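Local coordinates for microcin B17-processing protein McbC (Escherichia coli, PDB 6GRI) that acts as the nitroreductase-family oxidoreductase of the McbBCD microcin synthetase, needed to process the inactive microcin B17 precursor into active peptide, at the interface of chains A and B. Residues are numbered along the deposited sequence; one frame, centred on the assembly and turned at random. Chains: chain A/B, Microcin B17-processing protein McbC.

Contact 1: the interface of chains A and B. Residues chain A 46-48, 51, 55; chain B 14, 200.
A:Val47 and B:Tyr14 meet at about a right angle, the valine standing on the face of the phenol ring in a CH-pi contact. Its CG2 methyl lies 3.8 Å from the ring centroid, offset toward the rim near CG, while CG1 reaches the hydroxyl-bearing end, 3.6 Å from CZ of B:Tyr14. With CG1 anti to the backbone N (chi1 -175°) and CG2 beside that nitrogen, both methyls of A:Val47 are presented to the tyrosine, and CG2 also touches CD2 of B:Phe200.

The aromatic contact proper is edge-to-face. B:Phe200 points its CE2 edge at one face of A:Phe55, the planes inclined by 59° and the centroids 5.0 Å apart; CE2 of B:Phe200 comes to 3.4 Å from CD1 of A:Phe55. CG of B:Phe200 sits between its backbone N and carbonyl carbon (chi1 81°), a torsion that carries the ring out to this partner. A:Phe55 touches B:Tyr14 as well, through CZ, which lies 3.9 Å from CE2 of the tyrosine.

Further contacts lie along the CE1 side and the hydroxyl end of B:Tyr14. The CD methylene of A:Pro48 lies 3.4 Å from its CE1, and the phenol oxygen OH ends beside A:His51, 3.5 Å from ND1, a proximity rather than an evident bond. Of the residues here B:Tyr14 has the most surface hidden by the partner, 96 Å², consistent with its contacts to several chain A residues.

In the fold, B:Tyr14 ends the short 3-10 helix 12-14 and B:Phe200 follows helix 195-199, whereas chain A supplies the loop at 46-48, the 3-10 helix 50-54 and A:Phe55 just after it.

Contact 2: the interface of chains A and B. Residues chain A 215-216, 218-219, 223; chain B 119-120, 216, 219-220.
The side-chain amides of A:Gln219 and B:Asn220 are the flat groups that do the joining, their planes turned 58° from each other and the two side chains crossing at about a right angle. The glutamine amide also stands nearly perpendicular to the ring of B:Tyr120, whose CB rather than its ring touches the glutamine's OE1 at 3.7 Å. The ring of A:Tyr218 has CA of A:Gly215, from its own helix, over one face, 3.6 Å above the plane and toward the rim; across the interface its CE1 lies 4.1 Å from CB of B:Ser216, a loose contact.

The amide nitrogen NE2 of A:Gln219 donates twice to chain B. One bond, 2.8 Å long, runs to the backbone O of B:Pro119 and lies in the carbonyl plane; the other, 2.7 Å, goes to the side-chain oxygen OD1 of B:Asn220. Both acceptors are tilted somewhat from the glutamine's amide plane, and both bonds are bent at the hydrogen. Within chain B, ND2 of B:Asn220 donates to the same O of B:Pro119 at 2.9 Å, approaching from above the carbonyl plane. This second-shell bond ties the asparagine amide to the loop and probably helps hold OD1 toward the glutamine. The backbone oxygen of B:Pro119 is thus gripped by donors from both subunits.

A:Gln219 gets there by a bent chain: CG is anti to the backbone N (chi1 -179°), and a turn at chi2 (61°) swings the amide toward B:Asn220 and the loop. Nearer the backbone, CB of A:Gln219 packs on CB of B:Ser216 at 3.7 Å, mirrored by A:Ser216 on B:Gln219.

In the fold, the long helix 204-228 of each chain packs against its copy, with A:Leu223 one turn further along; B:Pro119 and B:Tyr120 come from a loop preceding the 3-10 helix 123-125.

Contact 1: the interface of chains A and B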
# COMPACT_ATOMS: atom_id res chain seq x y z
N ALA A 46 14.76 -2.55 -16.83
CA ALA A 46 13.58 -2.85 -17.64
C ALA A 46 13.75 -2.48 -19.13
O ALA A 46 13.07 -3.06 -19.97
CB ALA A 46 12.38 -2.13 -17.08
N VAL A 47 14.65 -1.54 -19.43
CA VAL A 47 14.97 -1.14 -20.80
C VAL A 47 16.17 -1.95 -21.28
O VAL A 47 17.19 -1.96 -20.60
CB VAL A 47 15.37 0.36 -20.90
CG1 VAL A 47 15.57 0.76 -22.37
CG2 VAL A 47 14.34 1.26 -20.23
N PRO A 48 16.08 -2.61 -22.45
CA PRO A 48 17.24 -3.33 -23.00
C PRO A 48 18.48 -2.46 -23.21
O PRO A 48 18.36 -1.26 -23.46
CB PRO A 48 16.74 -3.83 -24.35
CG PRO A 48 15.26 -3.90 -24.22
CD PRO A 48 14.88 -2.79 -23.29
N HIS A 51 18.66 0.05 -26.32
CA HIS A 51 17.88 1.29 -26.34
C HIS A 51 18.21 2.29 -25.22
O HIS A 51 17.58 3.35 -25.17
CB HIS A 51 16.39 0.96 -26.30
CG HIS A 51 15.94 0.05 -27.41
ND1 HIS A 51 15.57 -1.26 -27.20
CD2 HIS A 51 15.78 0.28 -28.74
CE1 HIS A 51 15.22 -1.80 -28.35
NE2 HIS A 51 15.33 -0.89 -29.30
N PHE A 55 17.91 7.40 -23.57
CA PHE A 55 17.39 8.00 -22.32
C PHE A 55 18.41 8.70 -21.41
O PHE A 55 18.05 9.41 -20.48
CB PHE A 55 16.67 6.92 -21.54
CG PHE A 55 15.59 6.25 -22.32
CD1 PHE A 55 14.32 6.80 -22.39
CD2 PHE A 55 15.86 5.10 -23.04
CE1 PHE A 55 13.33 6.19 -23.13
CE2 PHE A 55 14.87 4.49 -23.79
CZ PHE A 55 13.60 5.03 -23.83
N TYR B 14 8.10 1.73 -21.47
CA TYR B 14 8.64 0.75 -20.52
C TYR B 14 7.99 0.82 -19.13
O TYR B 14 8.50 0.23 -18.18
CB TYR B 14 10.16 0.96 -20.35
CG TYR B 14 10.94 0.71 -21.61
CD1 TYR B 14 11.44 -0.56 -21.89
CD2 TYR B 14 11.19 1.74 -22.53
CE1 TYR B 14 12.16 -0.80 -23.04
CE2 TYR B 14 11.91 1.49 -23.69
CZ TYR B 14 12.38 0.22 -23.94
OH TYR B 14 13.10 -0.05 -25.07
N PHE B 200 10.85 3.90 -14.79
CA PHE B 200 10.86 3.03 -15.99
C PHE B 200 12.02 2.04 -16.14
O PHE B 200 11.84 1.00 -16.75
CB PHE B 200 10.63 3.81 -17.30
CG PHE B 200 11.86 4.50 -17.86
CD1 PHE B 200 12.56 5.45 -17.12
CD2 PHE B 200 12.27 4.24 -19.17
CE1 PHE B 200 13.67 6.08 -17.66
CE2 PHE B 200 13.38 4.87 -19.71
CZ PHE B 200 14.08 5.80 -18.96

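Contact 2: the interface of chains A and B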
# COMPACT_ATOMS: atom_id res chain seq x y z
N GLY A 215 20.92 12.37 -0.19
CA GLY A 215 21.57 12.85 -1.39
C GLY A 215 22.42 14.07 -1.14
O GLY A 215 23.50 14.19 -1.73
N SER A 216 21.94 14.97 -0.27
CA SER A 216 22.74 16.13 0.15
C SER A 216 24.06 15.65 0.75
O SER A 216 25.12 16.22 0.50
CB SER A 216 21.99 17.04 1.15
OG SER A 216 21.90 16.48 2.46
N TYR A 218 25.71 12.49 0.29
CA TYR A 218 26.61 11.87 -0.69
C TYR A 218 27.15 12.86 -1.70
O TYR A 218 28.21 12.62 -2.28
CB TYR A 218 26.04 10.60 -1.37
CG TYR A 218 24.95 10.72 -2.43
CD1 TYR A 218 25.11 11.52 -3.58
CD2 TYR A 218 23.79 9.93 -2.36
CE1 TYR A 218 24.13 11.59 -4.55
CE2 TYR A 218 22.81 9.99 -3.34
CZ TYR A 218 22.98 10.83 -4.43
OH TYR A 218 22.03 10.92 -5.42
N GLN A 219 26.44 13.97 -1.92
CA GLN A 219 26.90 15.02 -2.84
C GLN A 219 28.03 15.83 -2.20
O GLN A 219 29.03 16.11 -2.87
CB GLN A 219 25.75 15.93 -3.28
CG GLN A 219 26.10 17.06 -4.25
CD GLN A 219 26.66 16.60 -5.60
OE1 GLN A 219 26.61 15.43 -5.95
NE2 GLN A 219 27.21 17.55 -6.35
N LEU A 223 31.60 16.11 -3.85
CA LEU A 223 32.37 17.36 -3.97
C LEU A 223 33.67 17.34 -3.16
O LEU A 223 34.71 17.76 -3.66
CB LEU A 223 31.51 18.56 -3.57
CG LEU A 223 30.26 18.80 -4.40
CD1 LEU A 223 29.40 19.88 -3.75
CD2 LEU A 223 30.60 19.18 -5.83
N PRO B 119 27.01 18.62 -12.69
CA PRO B 119 27.79 18.62 -11.44
C PRO B 119 27.15 17.85 -10.26
O PRO B 119 27.44 18.14 -9.10
CB PRO B 119 27.90 20.11 -11.13
CG PRO B 119 26.63 20.69 -11.64
CD PRO B 119 26.15 19.81 -12.75
N TYR B 120 26.28 16.89 -10.55
CA TYR B 120 25.80 15.92 -9.57
C TYR B 120 25.52 14.63 -10.33
O TYR B 120 25.23 14.67 -11.53
CB TYR B 120 24.55 16.44 -8.84
CG TYR B 120 23.36 16.75 -9.75
CD1 TYR B 120 23.30 17.94 -10.47
CD2 TYR B 120 22.30 15.85 -9.87
CE1 TYR B 120 22.22 18.23 -11.30
CE2 TYR B 120 21.22 16.13 -10.69
CZ TYR B 120 21.18 17.31 -11.41
OH TYR B 120 20.11 17.59 -12.23
N SER B 216 20.86 16.04 -3.64
CA SER B 216 22.15 16.40 -4.26
C SER B 216 22.02 17.74 -4.96
O SER B 216 22.91 18.59 -4.89
CB SER B 216 22.65 15.32 -5.23
OG SER B 216 21.95 15.29 -6.46
N GLN B 219 21.48 20.75 -2.45
CA GLN B 219 22.72 20.94 -1.70
C GLN B 219 23.75 21.69 -2.53
O GLN B 219 24.40 22.60 -2.01
CB GLN B 219 23.28 19.60 -1.19
CG GLN B 219 24.57 19.66 -0.37
CD GLN B 219 24.47 20.45 0.92
OE1 GLN B 219 23.38 20.80 1.39
NE2 GLN B 219 25.63 20.74 1.52
N ASN B 220 23.90 21.32 -3.80
CA ASN B 220 24.68 22.15 -4.75
C ASN B 220 24.16 23.58 -4.72
O ASN B 220 24.96 24.50 -4.67
CB ASN B 220 24.63 21.61 -6.18
CG ASN B 220 25.62 20.48 -6.44
OD1 ASN B 220 26.19 19.89 -5.52
ND2 ASN B 220 25.83 20.18 -7.72

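The C-alpha centres of contact 1 and contact 2 lie about 26 Å apart, and the two share no residue. Contact 2 joins the paired copies of helix 204-228 near the middle of the pair of McbC chains in the deposited assembly; contact 1 lies toward its periphery, where loop and 3-10 residues of chain A meet two aromatic residues of chain B. B:Phe200 precedes helix 204-228 by a few residues, a short sequence link between them. Two-fold symmetry repeats each contact with the chains exchanged. A hydrogen-bonded patch centred on the helices and a mainly aromatic and aliphatic one illustrate how two like chains may be held together at separated points.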